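Local coordinates for Beta/alpha-amylase (Paenibacillus polymyxa, PDB 3VOC), which hydrolyses alpha-1,4-glucosidic links in starch-like polysaccharides, its beta-amylase domain, the piece described here, removing successive maltose units from the non-reducing chain ends, at residues A[11-16]-A[61-66]; A[25-30]-A[68-73]; A[138-143]-A[270-275]; A[162-167]-A[254-259]; A[303-308]-A[339-344]. One frame throughout, in Å; residues are numbered along the deposited sequence.

Contact 1. Residues A[11-16]-A[61-66]; sequences MGPLAK and KTYANA
Y63 is a long lever whose hydroxyl end alone touches G12 and P13, and its path shows how one aromatic residue can span from an outer helix to a loop of the barrel. CB leaves helix 58-69 in the direction of the loop, and with chi1 at -167°, CG anti to the backbone N, the ring runs straight on from there. Beyond CB the side chain is flanked by F23, W74, I38 and T40: F23 meets the ring in a T-shaped (edge-to-face) pair, W74 lies against it at an inclined angle, and the other two belong to strand 37-43. This is the layer between helices and strands of a (beta/alpha)8 barrel, where helix 58-69 packs over the strands and 11-16 begins the loop that leaves the first strand, 7-11. Past CZ, at the tip, comes the one atom of Y63 that meets 11-16: Y63 OH lies 3.5 Å from G12 CA and 3.8 Å from P13 CD, the proline ring approaching from the opposite direction. A CB on G12 would fall about 2.0 Å from Y63 OH, so this close approach depends on the bare alpha carbon. A water completes the link: it stands 2.7 Å from Y63 OH and donates a bond of 2.6 Å to P13 O. G12 O accepts a hydrogen bond from R388 NH1, an arginine that by similarity binds substrate.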
# COMPACT_ATOMS: atom_id res chain seq x y z
N MET A 11 -7.74 -12.45 3.56
CA MET A 11 -6.39 -12.53 3.02
C MET A 11 -5.83 -13.92 3.29
O MET A 11 -5.98 -14.46 4.38
CB MET A 11 -5.47 -11.46 3.62
CG MET A 11 -4.13 -11.27 2.87
SD MET A 11 -3.33 -9.67 3.20
CE MET A 11 -4.54 -8.56 2.50
N GLY A 12 -5.20 -14.49 2.26
CA GLY A 12 -4.58 -15.80 2.38
C GLY A 12 -3.33 -15.76 3.25
O GLY A 12 -2.91 -14.69 3.72
N PRO A 13 -2.72 -16.93 3.46
CA PRO A 13 -1.59 -17.00 4.39
C PRO A 13 -0.35 -16.30 3.83
O PRO A 13 -0.22 -16.11 2.61
CB PRO A 13 -1.34 -18.51 4.55
CG PRO A 13 -1.98 -19.17 3.41
CD PRO A 13 -2.96 -18.20 2.75
N LEU A 14 0.55 -15.92 4.73
CA LEU A 14 1.78 -15.25 4.31
C LEU A 14 2.77 -16.24 3.70
O LEU A 14 3.25 -16.03 2.59
CB LEU A 14 2.42 -14.49 5.49
CG LEU A 14 3.70 -13.72 5.17
CD1 LEU A 14 3.43 -12.60 4.17
CD2 LEU A 14 4.35 -13.15 6.47
N ALA A 15 3.06 -17.31 4.45
CA ALA A 15 3.97 -18.39 4.03
C ALA A 15 3.47 -19.13 2.79
O ALA A 15 2.27 -19.38 2.65
CB ALA A 15 4.19 -19.39 5.20
N LYS A 16 4.40 -19.48 1.90
CA LYS A 16 4.06 -20.25 0.70
C LYS A 16 3.32 -21.51 1.11
O LYS A 16 3.66 -22.13 2.12
CB LYS A 16 5.33 -20.61 -0.07
CG LYS A 16 5.06 -21.26 -1.41
CD LYS A 16 6.36 -21.78 -2.00
CE LYS A 16 6.12 -22.74 -3.15
NZ LYS A 16 7.39 -23.44 -3.52
N LYS A 61 -1.24 -20.46 -10.34
CA LYS A 61 -2.31 -21.17 -11.04
C LYS A 61 -2.85 -22.27 -10.12
O LYS A 61 -4.06 -22.44 -9.99
CB LYS A 61 -1.82 -21.73 -12.38
CG LYS A 61 -1.80 -20.70 -13.50
CD LYS A 61 -0.98 -21.16 -14.69
CE LYS A 61 -1.09 -20.16 -15.87
NZ LYS A 61 0.08 -20.29 -16.83
N THR A 62 -1.96 -22.98 -9.43
CA THR A 62 -2.39 -23.97 -8.42
C THR A 62 -3.22 -23.33 -7.31
O THR A 62 -4.27 -23.86 -6.91
CB THR A 62 -1.18 -24.70 -7.81
OG1 THR A 62 -0.41 -25.30 -8.87
CG2 THR A 62 -1.64 -25.78 -6.84
N TYR A 63 -2.72 -22.21 -6.79
CA TYR A 63 -3.41 -21.45 -5.75
C TYR A 63 -4.80 -21.05 -6.25
O TYR A 63 -5.80 -21.34 -5.58
CB TYR A 63 -2.57 -20.22 -5.43
CG TYR A 63 -2.93 -19.45 -4.19
CD1 TYR A 63 -1.97 -19.20 -3.21
CD2 TYR A 63 -4.22 -18.92 -4.01
CE1 TYR A 63 -2.28 -18.45 -2.07
CE2 TYR A 63 -4.54 -18.18 -2.85
CZ TYR A 63 -3.56 -17.94 -1.90
OH TYR A 63 -3.84 -17.18 -0.77
N ALA A 64 -4.85 -20.43 -7.42
CA ALA A 64 -6.12 -19.99 -7.99
C ALA A 64 -7.07 -21.16 -8.23
O ALA A 64 -8.28 -21.05 -7.98
CB ALA A 64 -5.91 -19.17 -9.27
N ASN A 65 -6.52 -22.28 -8.71
CA ASN A 65 -7.32 -23.51 -8.89
C ASN A 65 -7.97 -23.99 -7.59
O ASN A 65 -9.14 -24.37 -7.60
CB ASN A 65 -6.45 -24.64 -9.44
CG ASN A 65 -6.16 -24.48 -10.92
OD1 ASN A 65 -6.74 -23.64 -11.59
ND2 ASN A 65 -5.22 -25.29 -11.43
N ALA A 66 -7.21 -23.98 -6.49
CA ALA A 66 -7.75 -24.38 -5.18
C ALA A 66 -8.89 -23.44 -4.74
O ALA A 66 -9.96 -23.89 -4.29
CB ALA A 66 -6.63 -24.42 -4.12
O HOH W 1 -1.71 -15.97 0.43

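Contact 2. Residues A[25-30]-A[68-73]; sequences KQLQTL and KEAGLK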
# COMPACT_ATOMS: atom_id res chain seq x y z
N LYS A 25 -8.99 -27.29 3.12
CA LYS A 25 -9.90 -27.36 4.28
C LYS A 25 -10.26 -25.96 4.79
O LYS A 25 -11.42 -25.68 5.12
CB LYS A 25 -9.28 -28.17 5.42
CG LYS A 25 -9.27 -29.68 5.18
CD LYS A 25 -8.58 -30.44 6.33
CE LYS A 25 -8.09 -31.77 5.81
NZ LYS A 25 -7.24 -32.52 6.79
N GLN A 26 -9.25 -25.09 4.88
CA GLN A 26 -9.48 -23.71 5.31
C GLN A 26 -10.41 -22.99 4.34
O GLN A 26 -11.32 -22.27 4.76
CB GLN A 26 -8.18 -22.93 5.42
CG GLN A 26 -7.28 -23.33 6.58
CD GLN A 26 -5.99 -22.52 6.56
OE1 GLN A 26 -5.31 -22.47 5.54
NE2 GLN A 26 -5.67 -21.86 7.67
N LEU A 27 -10.16 -23.17 3.04
CA LEU A 27 -10.99 -22.52 2.02
C LEU A 27 -12.44 -22.97 2.11
O LEU A 27 -13.35 -22.14 2.06
CB LEU A 27 -10.44 -22.79 0.62
CG LEU A 27 -9.06 -22.20 0.30
CD1 LEU A 27 -8.63 -22.67 -1.10
CD2 LEU A 27 -9.11 -20.66 0.37
N GLN A 28 -12.67 -24.28 2.25
CA GLN A 28 -14.03 -24.82 2.36
C GLN A 28 -14.78 -24.22 3.54
O GLN A 28 -15.94 -23.81 3.41
CB GLN A 28 -13.99 -26.35 2.51
CG GLN A 28 -13.50 -27.06 1.29
CD GLN A 28 -12.96 -28.46 1.61
OE1 GLN A 28 -13.33 -29.08 2.63
NE2 GLN A 28 -12.10 -28.96 0.73
N THR A 29 -14.12 -24.17 4.69
CA THR A 29 -14.72 -23.57 5.88
C THR A 29 -15.07 -22.09 5.66
O THR A 29 -16.17 -21.67 5.99
CB THR A 29 -13.81 -23.79 7.11
OG1 THR A 29 -13.72 -25.21 7.36
CG2 THR A 29 -14.38 -23.10 8.35
N LEU A 30 -14.16 -21.30 5.07
CA LEU A 30 -14.47 -19.89 4.78
C LEU A 30 -15.68 -19.77 3.87
O LEU A 30 -16.57 -18.94 4.11
CB LEU A 30 -13.28 -19.15 4.17
CG LEU A 30 -12.07 -18.94 5.09
CD1 LEU A 30 -11.03 -18.12 4.36
CD2 LEU A 30 -12.46 -18.22 6.39
N LYS A 68 -10.79 -21.52 -6.69
CA LYS A 68 -11.90 -21.80 -7.61
C LYS A 68 -12.68 -23.07 -7.23
O LYS A 68 -13.90 -23.07 -7.21
CB LYS A 68 -11.36 -21.97 -9.03
CG LYS A 68 -12.44 -22.28 -10.05
CD LYS A 68 -11.84 -22.46 -11.43
CE LYS A 68 -12.94 -22.73 -12.43
NZ LYS A 68 -13.39 -24.16 -12.38
N GLU A 69 -11.94 -24.14 -6.94
CA GLU A 69 -12.53 -25.43 -6.59
C GLU A 69 -13.37 -25.35 -5.31
O GLU A 69 -14.38 -26.05 -5.18
CB GLU A 69 -11.43 -26.51 -6.50
CG GLU A 69 -11.88 -27.87 -5.96
CD GLU A 69 -10.71 -28.83 -5.69
OE1 GLU A 69 -9.73 -28.44 -5.03
OE2 GLU A 69 -10.79 -30.00 -6.13
N ALA A 70 -12.97 -24.48 -4.37
CA ALA A 70 -13.75 -24.26 -3.14
C ALA A 70 -14.97 -23.36 -3.34
O ALA A 70 -15.71 -23.10 -2.39
CB ALA A 70 -12.85 -23.72 -2.03
N GLY A 71 -15.17 -22.88 -4.56
CA GLY A 71 -16.30 -22.02 -4.88
C GLY A 71 -16.12 -20.56 -4.47
O GLY A 71 -17.09 -19.83 -4.41
N LEU A 72 -14.88 -20.16 -4.20
CA LEU A 72 -14.56 -18.78 -3.85
C LEU A 72 -14.07 -17.97 -5.05
O LEU A 72 -13.56 -18.53 -6.02
CB LEU A 72 -13.48 -18.75 -2.76
CG LEU A 72 -13.94 -19.34 -1.43
CD1 LEU A 72 -12.75 -19.83 -0.59
CD2 LEU A 72 -14.78 -18.30 -0.68
N LYS A 73 -14.24 -16.65 -4.96
CA LYS A 73 -13.56 -15.72 -5.86
C LYS A 73 -12.11 -15.53 -5.45
O LYS A 73 -11.74 -15.78 -4.29
CB LYS A 73 -14.25 -14.35 -5.91
CG LYS A 73 -15.68 -14.38 -6.40
CD LYS A 73 -15.89 -15.34 -7.55
CE LYS A 73 -17.35 -15.31 -7.99
NZ LYS A 73 -17.63 -14.03 -8.68
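The Schellman motif that closes helix 58-69 presents A70 and L72 to L27 on the neighbouring helix 20-32, joining the first two helices of the barrel's outer layer just before strand 73-79 begins. G71 makes the turn, with phi at 80° and a bond of 2.9 Å from G71 N back to K68 O. On either side of it in sequence, A70 and L72 both aim their side chains at the helix. A70 CB sits against L27 CB at 3.7 Å, the short methyl letting the two backbones come near. L72 reaches further: its CD1 lies 3.9 Å from L27 CD2 and 3.6 Å from L27 O, one methyl touching both side chain and main chain of the same residue. The two leucines cross obliquely, while I38 of strand 37-43 touches both from the barrel side. Polar links stand at the margin, where E69 OE1 pairs with K24 NZ and K31 NZ bonds to G71 O. With no hydrogen bond running between 25-30 and 68-73 themselves, what joins them directly is close hydrocarbon fit, which probably limits how closely the helix and the turn approach but asks little of direction.

Contact 3. Residues A[138-143]-A[270-275]; sequences ASFAEN and SVFGVR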
# COMPACT_ATOMS: atom_id res chain seq x y z
N ALA A 138 1.02 -7.40 -18.04
CA ALA A 138 0.76 -8.04 -19.33
C ALA A 138 0.86 -9.55 -19.19
O ALA A 138 -0.01 -10.29 -19.65
CB ALA A 138 1.75 -7.53 -20.40
N SER A 139 1.93 -10.01 -18.54
CA SER A 139 2.12 -11.42 -18.35
C SER A 139 1.00 -12.02 -17.49
O SER A 139 0.51 -13.11 -17.80
CB SER A 139 3.48 -11.74 -17.74
OG SER A 139 3.67 -13.14 -17.77
N PHE A 140 0.61 -11.31 -16.42
CA PHE A 140 -0.48 -11.81 -15.57
C PHE A 140 -1.76 -11.96 -16.37
O PHE A 140 -2.45 -12.99 -16.29
CB PHE A 140 -0.73 -10.88 -14.37
CG PHE A 140 -1.82 -11.37 -13.47
CD1 PHE A 140 -1.59 -12.41 -12.57
CD2 PHE A 140 -3.09 -10.84 -13.57
CE1 PHE A 140 -2.64 -12.90 -11.75
CE2 PHE A 140 -4.14 -11.32 -12.77
CZ PHE A 140 -3.91 -12.35 -11.87
N ALA A 141 -2.09 -10.92 -17.13
CA ALA A 141 -3.30 -10.89 -17.92
C ALA A 141 -3.32 -12.07 -18.90
O ALA A 141 -4.33 -12.77 -19.02
CB ALA A 141 -3.40 -9.56 -18.67
N GLU A 142 -2.19 -12.28 -19.57
CA GLU A 142 -2.05 -13.37 -20.53
C GLU A 142 -2.18 -14.76 -19.87
O GLU A 142 -2.85 -15.65 -20.40
CB GLU A 142 -0.69 -13.24 -21.23
CG GLU A 142 -0.48 -14.17 -22.41
CD GLU A 142 0.66 -13.70 -23.31
OE1 GLU A 142 1.84 -13.83 -22.90
OE2 GLU A 142 0.36 -13.18 -24.42
N ASN A 143 -1.59 -14.92 -18.70
CA ASN A 143 -1.62 -16.22 -18.03
C ASN A 143 -2.91 -16.54 -17.27
O ASN A 143 -3.25 -17.72 -17.07
CB ASN A 143 -0.42 -16.37 -17.10
CG ASN A 143 0.83 -16.72 -17.87
OD1 ASN A 143 1.17 -17.89 -18.01
ND2 ASN A 143 1.51 -15.71 -18.39
N SER A 270 -9.50 -4.88 -20.96
CA SER A 270 -10.09 -5.68 -22.06
C SER A 270 -9.98 -7.20 -21.83
O SER A 270 -10.44 -7.98 -22.65
CB SER A 270 -9.49 -5.27 -23.40
OG SER A 270 -8.12 -5.60 -23.43
N VAL A 271 -9.39 -7.61 -20.72
CA VAL A 271 -9.24 -9.03 -20.42
C VAL A 271 -10.16 -9.37 -19.26
O VAL A 271 -10.99 -10.29 -19.36
CB VAL A 271 -7.76 -9.38 -20.10
CG1 VAL A 271 -7.63 -10.82 -19.61
CG2 VAL A 271 -6.86 -9.13 -21.34
N PHE A 272 -10.04 -8.61 -18.17
CA PHE A 272 -10.87 -8.82 -16.99
C PHE A 272 -12.01 -7.81 -16.91
O PHE A 272 -13.14 -8.19 -16.62
CB PHE A 272 -10.00 -8.76 -15.74
CG PHE A 272 -8.89 -9.77 -15.75
CD1 PHE A 272 -7.57 -9.37 -15.91
CD2 PHE A 272 -9.18 -11.13 -15.65
CE1 PHE A 272 -6.54 -10.31 -15.93
CE2 PHE A 272 -8.16 -12.08 -15.67
CZ PHE A 272 -6.84 -11.68 -15.81
N GLY A 273 -11.72 -6.54 -17.14
CA GLY A 273 -12.74 -5.49 -17.07
C GLY A 273 -13.33 -5.36 -15.68
O GLY A 273 -14.53 -5.11 -15.52
N VAL A 274 -12.49 -5.50 -14.66
CA VAL A 274 -12.95 -5.38 -13.28
C VAL A 274 -12.36 -4.12 -12.64
O VAL A 274 -11.45 -3.51 -13.21
CB VAL A 274 -12.53 -6.61 -12.44
CG1 VAL A 274 -13.30 -7.87 -12.90
CG2 VAL A 274 -11.00 -6.81 -12.49
N ARG A 275 -12.88 -3.71 -11.49
CA ARG A 275 -12.28 -2.62 -10.70
C ARG A 275 -10.84 -2.96 -10.30
O ARG A 275 -10.54 -4.10 -9.93
CB ARG A 275 -13.08 -2.33 -9.42
CG ARG A 275 -14.52 -1.83 -9.62
CD ARG A 275 -14.58 -0.63 -10.57
NE ARG A 275 -13.80 0.49 -10.06
CZ ARG A 275 -13.48 1.57 -10.77
NH1 ARG A 275 -13.87 1.68 -12.03
NH2 ARG A 275 -12.75 2.54 -10.22
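F272 pushes the end of its ring into the groove between F140 and A141 on helix 127-144, and so ties an outer helix of the (beta/alpha)8 barrel to the turn leading into the fifth strand, 275-279. The bump is the CE1-CZ end of the F272 ring. One wall of the hollow is main chain, with A141 CA 3.8 Å from F272 CE1, a closeness that the small methyl of A141 permits. The other wall is aromatic: F140 CE2 lies 4.1 Å from F272 CZ, and the two side chains cross at about a right angle. With chi1 at -179°, CG anti to N, the F140 ring also leans on W74, P76 and I78 of strand 73-79. V271 roofs the wedge, its CG1 lying 3.8 Å above the plane of the F272 ring, over the centre. The same methyl reaches the helix, 3.9 Å from A141 O, so V271 and F272 enter as one layered block. A serine in place of F272 would probably open a gap beside A141 and leave F140 CE2 and V271 CG1 without the ring they pack on. Within the helix, S139 O accepts from both N143 N and N143 ND2, which arrive from opposite faces of the carbonyl plane, the side-chain bond being 2.8 Å long and nearly straight at 173°.

Contact 4. Residues A[162-167]-A[254-259]; sequences GELRYP and EKHLGV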
# COMPACT_ATOMS: atom_id res chain seq x y z
N GLY A 162 2.90 -3.28 -0.07
CA GLY A 162 1.71 -3.15 -0.90
C GLY A 162 0.96 -1.83 -0.76
O GLY A 162 -0.21 -1.74 -1.14
N GLU A 163 1.64 -0.81 -0.26
CA GLU A 163 1.02 0.47 0.02
C GLU A 163 1.66 1.59 -0.78
O GLU A 163 2.88 1.61 -0.96
CB GLU A 163 1.13 0.78 1.52
CG GLU A 163 0.38 -0.24 2.37
CD GLU A 163 0.61 -0.04 3.87
OE1 GLU A 163 1.61 0.60 4.27
OE2 GLU A 163 -0.24 -0.53 4.64
N LEU A 164 0.85 2.52 -1.26
CA LEU A 164 1.41 3.68 -1.95
C LEU A 164 2.01 4.63 -0.91
O LEU A 164 1.33 5.52 -0.38
CB LEU A 164 0.36 4.37 -2.82
CG LEU A 164 0.78 5.60 -3.63
CD1 LEU A 164 1.53 5.20 -4.91
CD2 LEU A 164 -0.45 6.44 -4.00
N ARG A 165 3.30 4.43 -0.63
CA ARG A 165 4.02 5.26 0.33
C ARG A 165 5.51 5.07 0.13
O ARG A 165 5.93 4.19 -0.63
CB ARG A 165 3.64 4.91 1.79
CG ARG A 165 4.01 3.47 2.21
CD ARG A 165 3.96 3.34 3.72
NE ARG A 165 4.10 1.95 4.18
CZ ARG A 165 5.25 1.36 4.49
NH1 ARG A 165 6.41 2.00 4.36
NH2 ARG A 165 5.23 0.10 4.93
N TYR A 166 6.30 5.89 0.83
CA TYR A 166 7.74 5.69 0.94
C TYR A 166 8.02 4.67 2.03
O TYR A 166 7.18 4.47 2.88
CB TYR A 166 8.41 7.01 1.30
CG TYR A 166 8.39 8.00 0.16
CD1 TYR A 166 9.37 7.97 -0.83
CD2 TYR A 166 7.39 8.98 0.09
CE1 TYR A 166 9.37 8.87 -1.89
CE2 TYR A 166 7.36 9.89 -0.98
CZ TYR A 166 8.37 9.83 -1.96
OH TYR A 166 8.39 10.73 -3.00
N PRO A 167 9.22 4.05 2.02
CA PRO A 167 9.59 3.08 3.05
C PRO A 167 10.08 3.81 4.32
O PRO A 167 11.23 3.63 4.75
CB PRO A 167 10.72 2.30 2.41
CG PRO A 167 11.41 3.33 1.54
CD PRO A 167 10.25 4.12 0.95
N GLU A 254 2.13 10.26 -6.38
CA GLU A 254 0.95 10.48 -7.22
C GLU A 254 1.23 10.13 -8.68
O GLU A 254 0.41 9.47 -9.33
CB GLU A 254 0.44 11.92 -7.11
CG GLU A 254 -0.10 12.27 -5.72
CD GLU A 254 -0.27 13.76 -5.53
OE1 GLU A 254 0.54 14.54 -6.06
OE2 GLU A 254 -1.21 14.16 -4.82
N LYS A 255 2.39 10.55 -9.19
CA LYS A 255 2.75 10.21 -10.56
C LYS A 255 2.92 8.70 -10.72
O LYS A 255 2.50 8.12 -11.73
CB LYS A 255 4.02 10.94 -11.00
CG LYS A 255 4.40 10.61 -12.45
CD LYS A 255 5.49 11.53 -12.98
CE LYS A 255 5.86 11.17 -14.42
NZ LYS A 255 7.13 11.85 -14.86
N HIS A 256 3.50 8.07 -9.70
CA HIS A 256 3.67 6.63 -9.71
C HIS A 256 2.30 5.93 -9.79
O HIS A 256 2.13 4.99 -10.57
CB HIS A 256 4.43 6.20 -8.45
CG HIS A 256 4.72 4.73 -8.38
ND1 HIS A 256 5.44 4.07 -9.35
CD2 HIS A 256 4.41 3.81 -7.44
CE1 HIS A 256 5.54 2.79 -9.02
NE2 HIS A 256 4.92 2.61 -7.87
N LEU A 257 1.34 6.40 -8.99
CA LEU A 257 -0.01 5.84 -9.02
C LEU A 257 -0.60 5.94 -10.42
O LEU A 257 -1.21 4.99 -10.92
CB LEU A 257 -0.92 6.55 -8.02
CG LEU A 257 -2.31 5.94 -7.78
CD1 LEU A 257 -2.20 4.59 -7.07
CD2 LEU A 257 -3.17 6.93 -6.96
N GLY A 258 -0.41 7.11 -11.04
CA GLY A 258 -0.86 7.35 -12.42
C GLY A 258 -0.24 6.36 -13.41
O GLY A 258 -0.93 5.80 -14.28
N VAL A 259 1.06 6.15 -13.28
CA VAL A 259 1.79 5.27 -14.17
C VAL A 259 1.32 3.81 -14.02
O VAL A 259 1.00 3.16 -15.01
CB VAL A 259 3.32 5.38 -13.93
CG1 VAL A 259 4.07 4.24 -14.62
CG2 VAL A 259 3.82 6.74 -14.42
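E163 OE1, one residue before the L164 that packs on H256 and L257, is held by two partners, R165 NE, which donates, and S281 OG. The bond from R165 NE is 2.8 Å long with an angle of 172°, lies in the guanidinium plane and forms a salt bridge, while R165 NH1 donates to Y166 O at 3.0 Å. E163 is the predicted proton donor, and this grip probably helps position its side chain. The loop follows the fourth strand, 153-156, of the (beta/alpha)8 barrel, and helix 240-268 leads on towards the fifth, 275-279. Between them L164 turns the other way from its polar neighbours. Chi1 of -179° sets CG opposite the main-chain N and places both methyls against H256 and L257. CD1 comes to the edge of the H256 imidazole, near its plane and 4.1 Å from H256 CD2. CD2 meets L257 CD1 at 4.0 Å, the two leucines crossing at about a right angle. Replacing L164 by a glycine would probably take from L257 and the imidazole edge the methyls that pack on them and give the loop carrying E163 more freedom to shift. L253 and L308 also touch L164, and its own O takes a bond from Y302 OH.

Contact 5. Residues A[303-308]-A[339-344]; sequences YDYNRL and STLVDT
The phenol ring of Y305 is met obliquely by two methyl groups, L341 CD1 towards its hydroxyl end and T344 CG2 nearer its base. L341 CD1 is the closer, 3.6 Å from Y305 OH and 4.0 Å from Y305 CZ, and the two side chains cross at about a right angle. T344 CG2 stands 4.5 Å from Y305 CD2, a light touch one helical turn further along. The contact joins the early turns of two successive outer helices of the (beta/alpha)8 barrel, 305-315 and 338-352, which lie before and after strand 318-321. The first begins with an N-cap: D304 OD1 accepts from R307 N at 3.0 Å, the donor coming from above the carboxylate plane, which caps the start of the helix carrying Y305. In the second, T344 turns its hydroxyl back on its own helix. With chi1 at -63°, T344 OG1 donates to T340 O at 3.0 Å from above the carbonyl plane, and that oxygen also accepts from T344 N; the methyl is left to face the tyrosine. L341 stands beside H284, a residue that by similarity binds substrate. Y305 OH has its polar partner elsewhere, in E297 OE1. The ring thus serves two chemistries at once, an apolar flank for the helix 338-352 and a hydroxyl whose bond to E297 probably limits how far it can swing.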
# COMPACT_ATOMS: atom_id res chain seq x y z
N TYR A 303 1.00 14.49 2.41
CA TYR A 303 0.95 15.92 2.68
C TYR A 303 -0.49 16.43 2.59
O TYR A 303 -0.89 17.32 3.34
CB TYR A 303 1.86 16.62 1.67
CG TYR A 303 1.69 18.12 1.50
CD1 TYR A 303 1.98 19.00 2.55
CD2 TYR A 303 1.24 18.65 0.29
CE1 TYR A 303 1.84 20.38 2.38
CE2 TYR A 303 1.09 20.01 0.12
CZ TYR A 303 1.39 20.87 1.17
OH TYR A 303 1.23 22.21 0.99
N ASP A 304 -1.27 15.86 1.68
CA ASP A 304 -2.59 16.40 1.36
C ASP A 304 -3.47 15.23 0.91
O ASP A 304 -3.37 14.77 -0.24
CB ASP A 304 -2.45 17.50 0.28
CG ASP A 304 -3.79 18.09 -0.20
OD1 ASP A 304 -4.87 17.54 0.10
OD2 ASP A 304 -3.74 19.11 -0.92
N TYR A 305 -4.31 14.74 1.82
CA TYR A 305 -5.16 13.59 1.49
C TYR A 305 -6.20 13.94 0.43
O TYR A 305 -6.58 13.08 -0.36
CB TYR A 305 -5.87 13.06 2.73
CG TYR A 305 -5.01 12.29 3.68
CD1 TYR A 305 -4.30 11.15 3.26
CD2 TYR A 305 -4.92 12.66 5.02
CE1 TYR A 305 -3.51 10.44 4.14
CE2 TYR A 305 -4.13 11.95 5.90
CZ TYR A 305 -3.43 10.84 5.46
OH TYR A 305 -2.65 10.12 6.35
N ASN A 306 -6.68 15.18 0.41
CA ASN A 306 -7.65 15.56 -0.63
C ASN A 306 -7.02 15.34 -2.01
O ASN A 306 -7.63 14.76 -2.90
CB ASN A 306 -8.11 17.02 -0.50
CG ASN A 306 -9.09 17.25 0.65
OD1 ASN A 306 -10.11 16.55 0.78
ND2 ASN A 306 -8.80 18.25 1.46
N ARG A 307 -5.79 15.81 -2.17
CA ARG A 307 -5.12 15.71 -3.45
C ARG A 307 -4.75 14.27 -3.78
O ARG A 307 -4.85 13.85 -4.92
CB ARG A 307 -3.85 16.55 -3.45
CG ARG A 307 -3.39 16.92 -4.85
CD ARG A 307 -2.17 17.81 -4.74
NE ARG A 307 -0.95 17.01 -4.68
CZ ARG A 307 0.23 17.48 -4.29
NH1 ARG A 307 0.34 18.73 -3.85
NH2 ARG A 307 1.30 16.69 -4.32
N LEU A 308 -4.30 13.52 -2.77
CA LEU A 308 -3.88 12.14 -3.00
C LEU A 308 -5.08 11.31 -3.44
O LEU A 308 -4.98 10.50 -4.38
CB LEU A 308 -3.28 11.55 -1.72
CG LEU A 308 -2.74 10.11 -1.82
CD1 LEU A 308 -1.61 9.99 -2.85
CD2 LEU A 308 -2.24 9.65 -0.48
N SER A 339 -8.84 5.76 14.42
CA SER A 339 -10.27 5.81 14.12
C SER A 339 -10.64 7.13 13.44
O SER A 339 -11.39 7.16 12.46
CB SER A 339 -11.10 5.58 15.39
OG SER A 339 -12.47 5.58 15.08
N THR A 340 -10.10 8.24 13.96
CA THR A 340 -10.20 9.55 13.30
C THR A 340 -9.57 9.53 11.90
O THR A 340 -10.11 10.12 10.98
CB THR A 340 -9.51 10.63 14.18
OG1 THR A 340 -10.32 10.88 15.35
CG2 THR A 340 -9.29 11.96 13.41
N LEU A 341 -8.43 8.87 11.75
CA LEU A 341 -7.77 8.77 10.44
C LEU A 341 -8.66 8.05 9.42
O LEU A 341 -8.85 8.55 8.29
CB LEU A 341 -6.41 8.07 10.57
CG LEU A 341 -5.58 7.82 9.31
CD1 LEU A 341 -5.25 9.13 8.60
CD2 LEU A 341 -4.30 7.05 9.70
N VAL A 342 -9.23 6.92 9.83
CA VAL A 342 -10.19 6.21 8.99
C VAL A 342 -11.35 7.13 8.59
O VAL A 342 -11.72 7.18 7.42
CB VAL A 342 -10.76 4.94 9.68
CG1 VAL A 342 -11.91 4.35 8.84
CG2 VAL A 342 -9.64 3.88 9.90
N ASP A 343 -11.91 7.86 9.56
CA ASP A 343 -13.01 8.80 9.26
C ASP A 343 -12.57 9.86 8.25
O ASP A 343 -13.29 10.12 7.29
CB ASP A 343 -13.53 9.50 10.52
CG ASP A 343 -14.21 8.56 11.49
OD1 ASP A 343 -14.40 7.37 11.16
OD2 ASP A 343 -14.55 9.02 12.61
N THR A 344 -11.39 10.43 8.46
CA THR A 344 -10.84 11.46 7.56
C THR A 344 -10.73 10.94 6.13
O THR A 344 -11.31 11.52 5.21
CB THR A 344 -9.47 11.97 8.06
OG1 THR A 344 -9.65 12.60 9.33
CG2 THR A 344 -8.89 13.00 7.06

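In the fold
From the N terminus, contact 1 opens just after the first strand and contact 2 on the helix that follows; both close on or just after helix 58-69, so their loops cross and helix 58-69 is tied both to the first loop and to helix 20-32. Contact 3 then opens on helix 127-144 and closes before the fifth strand, enclosing contact 4, which joins the loop after the fourth strand to helix 240-268. Contact 5 follows in series, joining the helices before and after the sixth strand. Two polar links run between contacts: K61 NZ probably bonds to N143 OD1, joining 1 and 3, and E254 forms a salt bridge with R307, joining 4 and 5.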